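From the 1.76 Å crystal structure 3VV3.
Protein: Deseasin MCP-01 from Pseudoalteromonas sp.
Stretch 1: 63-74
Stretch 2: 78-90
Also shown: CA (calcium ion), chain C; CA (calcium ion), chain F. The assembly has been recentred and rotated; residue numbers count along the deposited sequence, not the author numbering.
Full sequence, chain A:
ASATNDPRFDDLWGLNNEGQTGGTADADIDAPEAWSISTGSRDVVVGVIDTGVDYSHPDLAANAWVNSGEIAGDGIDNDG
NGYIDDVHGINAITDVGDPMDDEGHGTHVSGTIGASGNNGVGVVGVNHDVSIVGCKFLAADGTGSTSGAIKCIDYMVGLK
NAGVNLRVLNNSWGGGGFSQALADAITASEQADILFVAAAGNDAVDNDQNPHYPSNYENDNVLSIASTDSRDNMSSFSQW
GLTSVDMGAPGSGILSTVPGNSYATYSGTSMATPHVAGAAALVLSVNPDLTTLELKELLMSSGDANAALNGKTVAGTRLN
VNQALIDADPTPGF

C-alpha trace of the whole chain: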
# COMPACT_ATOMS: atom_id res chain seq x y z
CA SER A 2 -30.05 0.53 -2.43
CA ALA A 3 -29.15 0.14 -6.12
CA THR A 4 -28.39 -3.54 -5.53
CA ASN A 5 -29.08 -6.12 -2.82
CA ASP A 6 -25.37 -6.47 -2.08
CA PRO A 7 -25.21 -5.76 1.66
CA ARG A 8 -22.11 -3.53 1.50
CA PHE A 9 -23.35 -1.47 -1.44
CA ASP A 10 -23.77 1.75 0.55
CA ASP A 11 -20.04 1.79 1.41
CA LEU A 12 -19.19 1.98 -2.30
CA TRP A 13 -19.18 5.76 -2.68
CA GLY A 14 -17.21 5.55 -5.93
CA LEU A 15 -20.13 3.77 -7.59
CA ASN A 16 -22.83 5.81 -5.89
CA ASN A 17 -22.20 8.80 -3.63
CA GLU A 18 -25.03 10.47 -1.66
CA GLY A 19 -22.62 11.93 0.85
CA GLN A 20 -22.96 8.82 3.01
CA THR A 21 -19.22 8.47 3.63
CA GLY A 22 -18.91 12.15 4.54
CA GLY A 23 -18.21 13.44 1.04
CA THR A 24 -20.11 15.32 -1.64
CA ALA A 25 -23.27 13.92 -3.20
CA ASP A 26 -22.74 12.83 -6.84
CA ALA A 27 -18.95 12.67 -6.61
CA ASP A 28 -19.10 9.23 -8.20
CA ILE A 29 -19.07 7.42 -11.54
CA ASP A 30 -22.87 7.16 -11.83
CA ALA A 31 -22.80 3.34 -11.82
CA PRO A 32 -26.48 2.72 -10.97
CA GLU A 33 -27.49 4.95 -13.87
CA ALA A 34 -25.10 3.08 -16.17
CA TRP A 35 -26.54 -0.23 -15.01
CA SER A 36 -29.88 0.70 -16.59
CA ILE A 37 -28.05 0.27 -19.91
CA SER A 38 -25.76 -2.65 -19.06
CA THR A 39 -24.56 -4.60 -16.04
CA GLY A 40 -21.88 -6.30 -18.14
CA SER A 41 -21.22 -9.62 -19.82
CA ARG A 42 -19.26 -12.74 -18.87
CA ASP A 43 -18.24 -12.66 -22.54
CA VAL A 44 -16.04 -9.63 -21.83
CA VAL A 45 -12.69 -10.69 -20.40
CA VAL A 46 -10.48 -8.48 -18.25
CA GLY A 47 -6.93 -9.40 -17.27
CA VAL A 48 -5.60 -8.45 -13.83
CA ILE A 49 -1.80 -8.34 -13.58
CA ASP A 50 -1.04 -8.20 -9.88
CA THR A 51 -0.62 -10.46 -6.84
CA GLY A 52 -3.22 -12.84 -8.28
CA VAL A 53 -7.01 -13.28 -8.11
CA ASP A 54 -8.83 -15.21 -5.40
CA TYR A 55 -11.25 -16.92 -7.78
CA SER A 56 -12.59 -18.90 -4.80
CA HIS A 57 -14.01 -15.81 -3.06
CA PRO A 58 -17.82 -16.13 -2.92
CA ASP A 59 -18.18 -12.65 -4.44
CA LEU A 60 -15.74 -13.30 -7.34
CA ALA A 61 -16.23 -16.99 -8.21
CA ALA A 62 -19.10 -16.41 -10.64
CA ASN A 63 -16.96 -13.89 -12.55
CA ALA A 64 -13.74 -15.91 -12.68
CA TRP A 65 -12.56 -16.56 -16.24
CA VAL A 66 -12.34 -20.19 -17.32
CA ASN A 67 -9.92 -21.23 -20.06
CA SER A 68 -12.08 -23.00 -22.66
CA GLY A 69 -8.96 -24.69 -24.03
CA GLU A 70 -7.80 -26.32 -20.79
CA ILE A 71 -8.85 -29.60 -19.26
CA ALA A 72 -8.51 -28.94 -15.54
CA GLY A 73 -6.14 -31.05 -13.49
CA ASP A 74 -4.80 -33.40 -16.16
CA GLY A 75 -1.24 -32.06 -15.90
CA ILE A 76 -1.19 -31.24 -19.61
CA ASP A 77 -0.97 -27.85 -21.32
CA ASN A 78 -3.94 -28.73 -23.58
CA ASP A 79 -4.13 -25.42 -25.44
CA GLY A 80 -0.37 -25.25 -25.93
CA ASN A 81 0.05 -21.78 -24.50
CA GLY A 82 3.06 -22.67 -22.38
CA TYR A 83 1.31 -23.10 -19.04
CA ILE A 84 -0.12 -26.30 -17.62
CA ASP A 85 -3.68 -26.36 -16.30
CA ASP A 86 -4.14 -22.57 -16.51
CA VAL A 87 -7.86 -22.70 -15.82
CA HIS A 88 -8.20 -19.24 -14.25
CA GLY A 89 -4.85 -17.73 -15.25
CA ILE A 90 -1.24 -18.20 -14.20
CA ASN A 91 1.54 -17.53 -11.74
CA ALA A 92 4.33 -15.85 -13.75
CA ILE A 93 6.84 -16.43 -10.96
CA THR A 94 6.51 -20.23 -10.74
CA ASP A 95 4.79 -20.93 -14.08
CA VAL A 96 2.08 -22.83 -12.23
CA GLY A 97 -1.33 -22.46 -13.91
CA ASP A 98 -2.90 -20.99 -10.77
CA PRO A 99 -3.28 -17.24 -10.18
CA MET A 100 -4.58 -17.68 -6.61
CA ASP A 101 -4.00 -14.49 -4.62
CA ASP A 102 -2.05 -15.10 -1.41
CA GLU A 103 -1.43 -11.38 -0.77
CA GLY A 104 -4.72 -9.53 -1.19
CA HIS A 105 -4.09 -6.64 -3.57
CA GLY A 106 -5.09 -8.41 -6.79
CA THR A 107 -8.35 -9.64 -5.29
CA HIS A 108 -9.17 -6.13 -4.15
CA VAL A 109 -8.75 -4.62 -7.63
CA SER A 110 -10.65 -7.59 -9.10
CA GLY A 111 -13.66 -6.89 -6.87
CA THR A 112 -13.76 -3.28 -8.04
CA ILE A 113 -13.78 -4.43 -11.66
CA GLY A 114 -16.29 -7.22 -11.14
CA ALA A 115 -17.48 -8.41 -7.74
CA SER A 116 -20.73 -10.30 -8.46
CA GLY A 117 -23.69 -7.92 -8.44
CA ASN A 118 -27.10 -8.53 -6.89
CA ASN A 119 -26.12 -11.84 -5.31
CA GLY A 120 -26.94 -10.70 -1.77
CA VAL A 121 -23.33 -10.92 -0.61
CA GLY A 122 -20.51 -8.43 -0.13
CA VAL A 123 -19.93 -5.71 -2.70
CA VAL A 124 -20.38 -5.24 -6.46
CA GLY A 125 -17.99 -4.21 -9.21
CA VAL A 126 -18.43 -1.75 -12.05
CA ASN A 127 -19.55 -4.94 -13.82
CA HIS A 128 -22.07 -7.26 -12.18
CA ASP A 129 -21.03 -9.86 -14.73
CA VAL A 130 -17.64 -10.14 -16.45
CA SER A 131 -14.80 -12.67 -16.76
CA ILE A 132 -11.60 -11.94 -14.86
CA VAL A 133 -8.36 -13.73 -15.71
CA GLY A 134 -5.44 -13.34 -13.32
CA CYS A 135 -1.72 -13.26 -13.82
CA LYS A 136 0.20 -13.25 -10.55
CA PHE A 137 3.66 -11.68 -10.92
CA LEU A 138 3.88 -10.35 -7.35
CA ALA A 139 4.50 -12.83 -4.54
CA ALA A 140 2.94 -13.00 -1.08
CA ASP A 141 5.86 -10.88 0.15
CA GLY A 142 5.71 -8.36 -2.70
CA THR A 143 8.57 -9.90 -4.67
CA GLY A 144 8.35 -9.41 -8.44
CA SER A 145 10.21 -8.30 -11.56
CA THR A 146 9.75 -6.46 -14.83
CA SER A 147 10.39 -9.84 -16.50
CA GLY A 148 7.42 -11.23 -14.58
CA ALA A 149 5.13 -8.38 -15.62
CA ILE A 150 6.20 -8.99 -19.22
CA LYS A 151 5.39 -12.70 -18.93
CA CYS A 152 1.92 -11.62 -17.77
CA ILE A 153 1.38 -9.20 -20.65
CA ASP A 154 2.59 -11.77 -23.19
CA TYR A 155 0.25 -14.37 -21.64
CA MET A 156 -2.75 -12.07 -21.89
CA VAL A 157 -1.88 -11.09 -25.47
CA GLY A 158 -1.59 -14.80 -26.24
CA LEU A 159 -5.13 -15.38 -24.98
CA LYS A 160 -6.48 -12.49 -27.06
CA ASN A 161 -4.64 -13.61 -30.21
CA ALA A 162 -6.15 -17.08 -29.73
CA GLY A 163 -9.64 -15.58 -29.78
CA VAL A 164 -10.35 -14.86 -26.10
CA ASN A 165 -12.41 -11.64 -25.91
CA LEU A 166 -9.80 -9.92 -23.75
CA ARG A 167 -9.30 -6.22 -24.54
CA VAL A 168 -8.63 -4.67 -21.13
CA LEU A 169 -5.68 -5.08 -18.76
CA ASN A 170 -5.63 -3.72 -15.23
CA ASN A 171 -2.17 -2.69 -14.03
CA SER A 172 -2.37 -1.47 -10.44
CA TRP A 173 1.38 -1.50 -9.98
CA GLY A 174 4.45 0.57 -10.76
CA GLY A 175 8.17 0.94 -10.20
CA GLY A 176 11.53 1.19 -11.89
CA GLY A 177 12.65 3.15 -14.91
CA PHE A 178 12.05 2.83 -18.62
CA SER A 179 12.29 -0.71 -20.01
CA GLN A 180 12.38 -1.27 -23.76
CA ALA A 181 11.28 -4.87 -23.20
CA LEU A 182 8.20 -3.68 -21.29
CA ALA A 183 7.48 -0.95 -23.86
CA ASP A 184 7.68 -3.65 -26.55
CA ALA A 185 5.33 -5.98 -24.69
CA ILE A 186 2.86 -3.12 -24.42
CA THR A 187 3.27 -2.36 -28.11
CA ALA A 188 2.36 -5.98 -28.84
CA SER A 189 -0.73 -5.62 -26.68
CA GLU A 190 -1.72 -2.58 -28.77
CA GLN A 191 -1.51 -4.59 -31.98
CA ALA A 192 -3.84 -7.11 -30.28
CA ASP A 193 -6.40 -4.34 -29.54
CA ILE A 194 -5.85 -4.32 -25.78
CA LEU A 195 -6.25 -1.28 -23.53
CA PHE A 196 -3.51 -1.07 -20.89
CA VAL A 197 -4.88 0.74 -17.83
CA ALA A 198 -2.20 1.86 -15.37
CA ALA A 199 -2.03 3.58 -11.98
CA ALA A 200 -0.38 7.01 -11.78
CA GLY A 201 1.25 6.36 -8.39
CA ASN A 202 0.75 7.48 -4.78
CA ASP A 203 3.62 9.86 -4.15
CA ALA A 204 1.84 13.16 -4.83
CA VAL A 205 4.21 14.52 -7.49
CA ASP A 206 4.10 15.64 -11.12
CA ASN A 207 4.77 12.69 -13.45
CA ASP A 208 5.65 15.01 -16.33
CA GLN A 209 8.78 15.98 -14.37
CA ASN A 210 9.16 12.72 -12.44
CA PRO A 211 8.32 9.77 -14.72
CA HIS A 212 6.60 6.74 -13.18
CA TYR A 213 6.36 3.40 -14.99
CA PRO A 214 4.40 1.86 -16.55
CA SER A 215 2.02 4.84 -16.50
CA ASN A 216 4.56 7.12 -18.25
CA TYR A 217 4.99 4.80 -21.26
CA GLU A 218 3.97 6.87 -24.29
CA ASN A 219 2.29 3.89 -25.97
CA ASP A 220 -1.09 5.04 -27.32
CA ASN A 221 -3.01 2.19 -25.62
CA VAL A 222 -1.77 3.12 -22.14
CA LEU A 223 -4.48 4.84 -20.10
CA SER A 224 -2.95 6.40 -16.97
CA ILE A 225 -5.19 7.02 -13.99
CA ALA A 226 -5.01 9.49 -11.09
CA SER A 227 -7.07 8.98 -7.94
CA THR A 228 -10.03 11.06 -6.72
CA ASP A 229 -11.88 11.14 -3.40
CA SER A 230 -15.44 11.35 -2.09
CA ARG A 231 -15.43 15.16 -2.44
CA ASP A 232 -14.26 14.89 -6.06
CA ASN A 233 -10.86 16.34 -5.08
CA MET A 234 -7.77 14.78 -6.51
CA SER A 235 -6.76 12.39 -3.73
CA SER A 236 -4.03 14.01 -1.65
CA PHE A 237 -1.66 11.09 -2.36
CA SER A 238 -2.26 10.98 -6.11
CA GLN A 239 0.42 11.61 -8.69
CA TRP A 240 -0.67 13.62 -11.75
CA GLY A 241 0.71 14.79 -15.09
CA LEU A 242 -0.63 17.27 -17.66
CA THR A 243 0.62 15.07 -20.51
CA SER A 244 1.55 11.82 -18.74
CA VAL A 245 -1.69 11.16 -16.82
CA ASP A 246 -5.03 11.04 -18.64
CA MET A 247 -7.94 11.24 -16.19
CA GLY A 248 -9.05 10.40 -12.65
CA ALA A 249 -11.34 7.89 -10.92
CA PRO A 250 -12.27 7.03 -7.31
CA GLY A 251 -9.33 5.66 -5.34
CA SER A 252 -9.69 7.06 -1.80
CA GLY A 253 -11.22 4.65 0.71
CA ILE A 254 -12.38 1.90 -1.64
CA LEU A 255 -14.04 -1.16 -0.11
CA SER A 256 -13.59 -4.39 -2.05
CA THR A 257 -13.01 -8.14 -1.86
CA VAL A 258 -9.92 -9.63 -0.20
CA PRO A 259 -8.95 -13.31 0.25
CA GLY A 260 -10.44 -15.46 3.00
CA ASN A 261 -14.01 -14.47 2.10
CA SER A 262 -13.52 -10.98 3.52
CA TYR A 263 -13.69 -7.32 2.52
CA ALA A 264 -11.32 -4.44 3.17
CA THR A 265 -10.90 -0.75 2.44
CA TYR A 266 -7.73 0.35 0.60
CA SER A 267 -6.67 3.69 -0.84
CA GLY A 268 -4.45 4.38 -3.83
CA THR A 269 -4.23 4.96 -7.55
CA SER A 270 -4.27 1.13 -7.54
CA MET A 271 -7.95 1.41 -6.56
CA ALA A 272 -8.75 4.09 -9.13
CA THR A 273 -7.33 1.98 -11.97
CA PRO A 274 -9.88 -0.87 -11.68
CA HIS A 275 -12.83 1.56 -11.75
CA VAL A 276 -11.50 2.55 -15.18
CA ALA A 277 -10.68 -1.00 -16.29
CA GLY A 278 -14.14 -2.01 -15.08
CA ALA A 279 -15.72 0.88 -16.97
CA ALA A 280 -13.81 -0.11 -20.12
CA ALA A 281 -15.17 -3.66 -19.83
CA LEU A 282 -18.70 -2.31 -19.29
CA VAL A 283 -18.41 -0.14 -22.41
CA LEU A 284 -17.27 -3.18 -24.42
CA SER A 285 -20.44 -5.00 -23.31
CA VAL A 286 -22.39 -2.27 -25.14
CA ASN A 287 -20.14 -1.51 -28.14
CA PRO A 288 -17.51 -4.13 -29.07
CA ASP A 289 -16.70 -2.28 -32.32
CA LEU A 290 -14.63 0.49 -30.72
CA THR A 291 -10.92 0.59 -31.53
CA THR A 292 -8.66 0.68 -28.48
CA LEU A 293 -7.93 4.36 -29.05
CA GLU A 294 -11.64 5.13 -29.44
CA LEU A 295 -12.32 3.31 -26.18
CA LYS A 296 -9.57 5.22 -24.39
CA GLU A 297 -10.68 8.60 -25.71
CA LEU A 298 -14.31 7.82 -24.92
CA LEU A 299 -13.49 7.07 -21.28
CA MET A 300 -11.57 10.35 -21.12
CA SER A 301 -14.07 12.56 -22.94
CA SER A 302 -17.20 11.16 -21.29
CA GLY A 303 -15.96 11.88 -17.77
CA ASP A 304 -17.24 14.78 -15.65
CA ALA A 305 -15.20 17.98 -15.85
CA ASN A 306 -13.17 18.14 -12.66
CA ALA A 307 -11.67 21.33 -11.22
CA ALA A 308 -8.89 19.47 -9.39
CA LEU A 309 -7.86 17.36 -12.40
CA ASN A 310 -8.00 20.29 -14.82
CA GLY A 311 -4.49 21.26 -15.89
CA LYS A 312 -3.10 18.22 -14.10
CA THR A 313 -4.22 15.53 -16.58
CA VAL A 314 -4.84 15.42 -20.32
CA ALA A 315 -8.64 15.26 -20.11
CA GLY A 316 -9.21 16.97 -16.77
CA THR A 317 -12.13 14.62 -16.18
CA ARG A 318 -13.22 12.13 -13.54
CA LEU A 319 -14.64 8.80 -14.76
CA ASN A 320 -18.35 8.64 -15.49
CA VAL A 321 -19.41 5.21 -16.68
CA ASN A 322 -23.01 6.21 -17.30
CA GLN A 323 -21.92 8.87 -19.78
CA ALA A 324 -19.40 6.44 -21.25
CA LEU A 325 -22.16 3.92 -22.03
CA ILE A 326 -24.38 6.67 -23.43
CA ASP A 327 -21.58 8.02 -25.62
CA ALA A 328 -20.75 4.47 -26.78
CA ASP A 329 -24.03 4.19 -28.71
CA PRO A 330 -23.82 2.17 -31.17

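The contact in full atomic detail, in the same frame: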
# COMPACT_ATOMS: atom_id res chain seq x y z
N ASN A 63 -17.58 -14.72 -11.52
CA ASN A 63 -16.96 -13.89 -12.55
C ASN A 63 -15.50 -14.26 -12.81
O ASN A 63 -14.76 -13.48 -13.42
CB ASN A 63 -17.08 -12.40 -12.20
CG ASN A 63 -18.49 -11.87 -12.39
OD1 ASN A 63 -19.30 -12.47 -13.09
ND2 ASN A 63 -18.79 -10.73 -11.76
N ALA A 64 -15.08 -15.43 -12.36
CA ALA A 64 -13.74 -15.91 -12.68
C ALA A 64 -13.71 -16.47 -14.10
O ALA A 64 -14.54 -17.30 -14.48
CB ALA A 64 -13.29 -16.96 -11.68
N TRP A 65 -12.74 -16.02 -14.89
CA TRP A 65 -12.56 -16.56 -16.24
C TRP A 65 -12.20 -18.04 -16.19
O TRP A 65 -11.47 -18.47 -15.29
CB TRP A 65 -11.46 -15.79 -16.96
CG TRP A 65 -11.10 -16.30 -18.32
CD1 TRP A 65 -11.80 -16.13 -19.47
CD2 TRP A 65 -9.92 -17.03 -18.67
NE1 TRP A 65 -11.13 -16.71 -20.53
CE2 TRP A 65 -9.98 -17.28 -20.06
CE3 TRP A 65 -8.82 -17.51 -17.94
CZ2 TRP A 65 -8.98 -17.98 -20.74
CZ3 TRP A 65 -7.82 -18.21 -18.61
CH2 TRP A 65 -7.90 -18.42 -20.00
N VAL A 66 -12.71 -18.80 -17.15
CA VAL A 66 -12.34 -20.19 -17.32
C VAL A 66 -11.80 -20.40 -18.73
O VAL A 66 -12.45 -20.05 -19.73
CB VAL A 66 -13.53 -21.13 -17.07
CG1 VAL A 66 -13.12 -22.57 -17.35
CG2 VAL A 66 -14.01 -20.98 -15.63
N ASN A 67 -10.59 -20.95 -18.80
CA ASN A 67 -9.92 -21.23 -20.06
C ASN A 67 -10.64 -22.36 -20.80
O ASN A 67 -10.61 -23.51 -20.37
CB ASN A 67 -8.47 -21.64 -19.77
CG ASN A 67 -7.62 -21.77 -21.03
OD1 ASN A 67 -8.14 -21.93 -22.13
ND2 ASN A 67 -6.30 -21.70 -20.85
N SER A 68 -11.28 -22.02 -21.92
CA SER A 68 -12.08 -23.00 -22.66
C SER A 68 -11.19 -24.06 -23.31
O SER A 68 -11.67 -25.12 -23.70
CB SER A 68 -12.94 -22.31 -23.72
OG SER A 68 -12.13 -21.77 -24.75
N GLY A 69 -9.89 -23.78 -23.38
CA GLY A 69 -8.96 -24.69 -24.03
C GLY A 69 -8.18 -25.59 -23.09
O GLY A 69 -7.31 -26.35 -23.53
N GLU A 70 -8.47 -25.50 -21.79
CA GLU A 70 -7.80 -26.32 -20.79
C GLU A 70 -8.72 -27.34 -20.14
O GLU A 70 -9.83 -27.02 -19.69
CB GLU A 70 -7.20 -25.44 -19.68
CG GLU A 70 -5.77 -24.97 -19.95
CD GLU A 70 -4.74 -26.05 -19.73
OE1 GLU A 70 -5.09 -27.09 -19.14
OE2 GLU A 70 -3.57 -25.88 -20.11
N ILE A 71 -8.25 -28.58 -20.10
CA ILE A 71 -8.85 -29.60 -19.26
C ILE A 71 -8.23 -29.46 -17.88
O ILE A 71 -7.03 -29.60 -17.72
CB ILE A 71 -8.55 -31.01 -19.79
CG1 ILE A 71 -9.12 -31.17 -21.21
CG2 ILE A 71 -9.09 -32.06 -18.85
CD1 ILE A 71 -8.95 -32.56 -21.80
N ALA A 72 -9.05 -29.17 -16.87
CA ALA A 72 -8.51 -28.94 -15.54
C ALA A 72 -7.87 -30.20 -14.98
O ALA A 72 -8.40 -31.30 -15.13
CB ALA A 72 -9.59 -28.42 -14.60
N GLY A 73 -6.72 -30.02 -14.34
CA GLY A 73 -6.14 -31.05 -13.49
C GLY A 73 -5.54 -32.27 -14.15
O GLY A 73 -5.22 -33.24 -13.46
N ASP A 74 -5.38 -32.24 -15.47
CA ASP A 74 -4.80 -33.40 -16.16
C ASP A 74 -3.27 -33.31 -16.32
O ASP A 74 -2.63 -34.25 -16.82
CB ASP A 74 -5.51 -33.70 -17.48
CG ASP A 74 -5.13 -32.74 -18.59
OD1 ASP A 74 -4.51 -31.70 -18.30
OD2 ASP A 74 -5.46 -33.02 -19.76
N ASN A 78 -3.12 -28.26 -22.44
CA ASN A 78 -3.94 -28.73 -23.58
C ASN A 78 -4.02 -27.74 -24.73
O ASN A 78 -4.06 -28.15 -25.89
CB ASN A 78 -5.37 -29.12 -23.17
CG ASN A 78 -5.40 -30.08 -22.01
OD1 ASN A 78 -5.33 -31.32 -22.18
ND2 ASN A 78 -5.52 -29.53 -20.82
N ASP A 79 -4.03 -26.45 -24.41
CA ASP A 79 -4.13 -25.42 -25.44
C ASP A 79 -2.78 -24.97 -25.97
O ASP A 79 -2.71 -24.13 -26.87
CB ASP A 79 -5.00 -24.23 -24.99
CG ASP A 79 -4.52 -23.57 -23.71
OD1 ASP A 79 -3.81 -24.24 -22.94
OD2 ASP A 79 -4.87 -22.40 -23.46
N GLY A 80 -1.70 -25.54 -25.44
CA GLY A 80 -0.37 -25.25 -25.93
C GLY A 80 0.04 -23.80 -25.80
O GLY A 80 0.67 -23.23 -26.69
N ASN A 81 -0.33 -23.17 -24.69
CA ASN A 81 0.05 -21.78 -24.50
C ASN A 81 1.22 -21.60 -23.54
O ASN A 81 1.58 -20.48 -23.18
CB ASN A 81 -1.15 -20.90 -24.10
CG ASN A 81 -1.64 -21.17 -22.69
OD1 ASN A 81 -1.27 -22.17 -22.06
ND2 ASN A 81 -2.50 -20.28 -22.19
N GLY A 82 1.83 -22.72 -23.15
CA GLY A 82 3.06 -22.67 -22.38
C GLY A 82 2.87 -22.87 -20.89
O GLY A 82 3.85 -22.98 -20.15
N TYR A 83 1.62 -22.92 -20.45
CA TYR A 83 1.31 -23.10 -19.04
C TYR A 83 0.37 -24.28 -18.84
O TYR A 83 -0.62 -24.42 -19.53
CB TYR A 83 0.69 -21.81 -18.45
CG TYR A 83 1.66 -20.66 -18.57
CD1 TYR A 83 2.61 -20.43 -17.59
CD2 TYR A 83 1.65 -19.83 -19.68
CE1 TYR A 83 3.52 -19.39 -17.70
CE2 TYR A 83 2.56 -18.78 -19.81
CZ TYR A 83 3.49 -18.57 -18.81
OH TYR A 83 4.40 -17.55 -18.91
N ILE A 84 0.70 -25.13 -17.88
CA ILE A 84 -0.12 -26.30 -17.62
C ILE A 84 -1.32 -26.00 -16.72
O ILE A 84 -1.17 -25.39 -15.66
CB ILE A 84 0.72 -27.40 -16.96
CG1 ILE A 84 1.78 -27.91 -17.94
CG2 ILE A 84 -0.19 -28.52 -16.44
CD1 ILE A 84 2.86 -28.77 -17.27
N ASP A 85 -2.50 -26.42 -17.15
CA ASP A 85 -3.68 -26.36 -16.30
C ASP A 85 -4.03 -24.93 -15.88
O ASP A 85 -4.52 -24.71 -14.77
CB ASP A 85 -3.50 -27.26 -15.06
CG ASP A 85 -3.56 -28.75 -15.39
OD1 ASP A 85 -3.90 -29.08 -16.54
OD2 ASP A 85 -3.27 -29.60 -14.52
N ASP A 86 -3.79 -23.97 -16.78
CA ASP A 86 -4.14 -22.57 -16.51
C ASP A 86 -5.64 -22.33 -16.72
O ASP A 86 -6.07 -21.77 -17.72
CB ASP A 86 -3.28 -21.60 -17.32
CG ASP A 86 -3.46 -21.75 -18.82
OD1 ASP A 86 -3.41 -22.90 -19.29
OD2 ASP A 86 -3.63 -20.73 -19.50
N VAL A 87 -6.42 -22.77 -15.74
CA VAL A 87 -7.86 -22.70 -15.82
C VAL A 87 -8.35 -21.27 -15.60
O VAL A 87 -9.20 -20.79 -16.34
CB VAL A 87 -8.51 -23.64 -14.79
CG1 VAL A 87 -10.03 -23.43 -14.73
CG2 VAL A 87 -8.16 -25.10 -15.13
N HIS A 88 -7.79 -20.60 -14.60
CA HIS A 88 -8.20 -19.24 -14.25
C HIS A 88 -7.13 -18.18 -14.55
O HIS A 88 -7.35 -16.99 -14.31
CB HIS A 88 -8.54 -19.17 -12.76
CG HIS A 88 -9.66 -20.08 -12.36
ND1 HIS A 88 -10.93 -19.97 -12.90
CD2 HIS A 88 -9.71 -21.10 -11.48
CE1 HIS A 88 -11.71 -20.89 -12.36
NE2 HIS A 88 -10.99 -21.58 -11.49
N GLY A 89 -5.98 -18.62 -15.06
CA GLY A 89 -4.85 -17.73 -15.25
C GLY A 89 -3.58 -18.41 -14.80
O GLY A 89 -3.53 -19.63 -14.70
N ILE A 90 -2.54 -17.62 -14.51
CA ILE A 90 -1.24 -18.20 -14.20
C ILE A 90 -0.50 -17.48 -13.10
O ILE A 90 -0.87 -16.37 -12.69
CB ILE A 90 -0.31 -18.19 -15.44
CG1 ILE A 90 -0.04 -16.75 -15.90
CG2 ILE A 90 -0.88 -19.07 -16.56
CD1 ILE A 90 1.16 -16.61 -16.86
CA CA C . -2.44 -24.14 -21.00
CA CA F . -4.88 -29.34 -18.71
O HOH W 1 -7.32 -27.18 -26.14

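Two calcium ions organise the contact between residues 63-74 and 78-90, and Glu70 links them. Its CA-to-CB bond runs sideways to the second stretch, but chi1 of -88° and chi2 of -77°, both m, fold the chain so that the carboxylate reaches the opposing loop. There its two oxygens part company: Glu70 OE2 lies 2.3 Å from the calcium ion of chain C, and Glu70 OE1 lies 2.3 Å from the calcium ion of chain F. The carboxylate thus bridges the two ions, and a weak hydrogen bond from Asp85 N to Glu70 OE2 (3.2 Å) adds to its anchoring.

Around the chain C ion, the second stretch supplies Asp79 OD1 at 2.4 Å, Asn81 OD1 at 2.5 Å, Tyr83 O at 2.4 Å and Asp86 OD1 at 2.3 Å from the calcium ion, with one further ligand from elsewhere in the structure. Asp79, Asn81 and Asp86 all adopt p rotamers. The metal accounts for approaches that would otherwise be repulsive, such as the 3.1 Å between Glu70 OE2 and Asp86 OD1. Tyr83 contributes its carbonyl, while its side chain is an m rotamer with a sideways CA-to-CB bond.

The chain F ion draws more evenly on both stretches. Asp74, in the p rotamer, brings OD1 to 2.4 Å from the calcium ion, and Ile71 O, at the start of a type II turn ending at Asp74, also lies 2.4 Å from the calcium ion. Asp85, with chi1 of -72° (m), has a sideways CA-to-CB bond, but its end comes nearer to the first stretch and places OD1 2.4 Å from the same calcium ion. The side chain of Asn78 also reaches this site, but its amide is probably turned over in the model.

Asn67 joins the stretches without binding metal. Its t rotamer directs ND2 to Asp79 OD2 (3.1 Å) and to Asp86 O (3.1 Å), with a weak bond from Asn67 ND2 to Asp86 OD2 at 3.1 Å. Thus Asp79 and Asp86 each use one carboxylate oxygen for calcium and the other for Asn67. On the other atom of the amide, Asn67 OD1 accepts a 2.8 Å hydrogen bond from Gly69 N within the type I turn. Gly69 has little room for a side chain: an ideal CB would lie 3.0 Å from Asp79 CB.

Beyond the metal sites, Asn67 N donates to Val87 O at 2.8 Å. His88 is m; although its CA-to-CB bond points away overall, its ring end returns, and ND1 donates to Trp65 O at 2.9 Å. Val87 CG2 packs 3.7 Å from Ala72 CB, while the t rotamer of Trp65 brings its ring edge near Gly89 N.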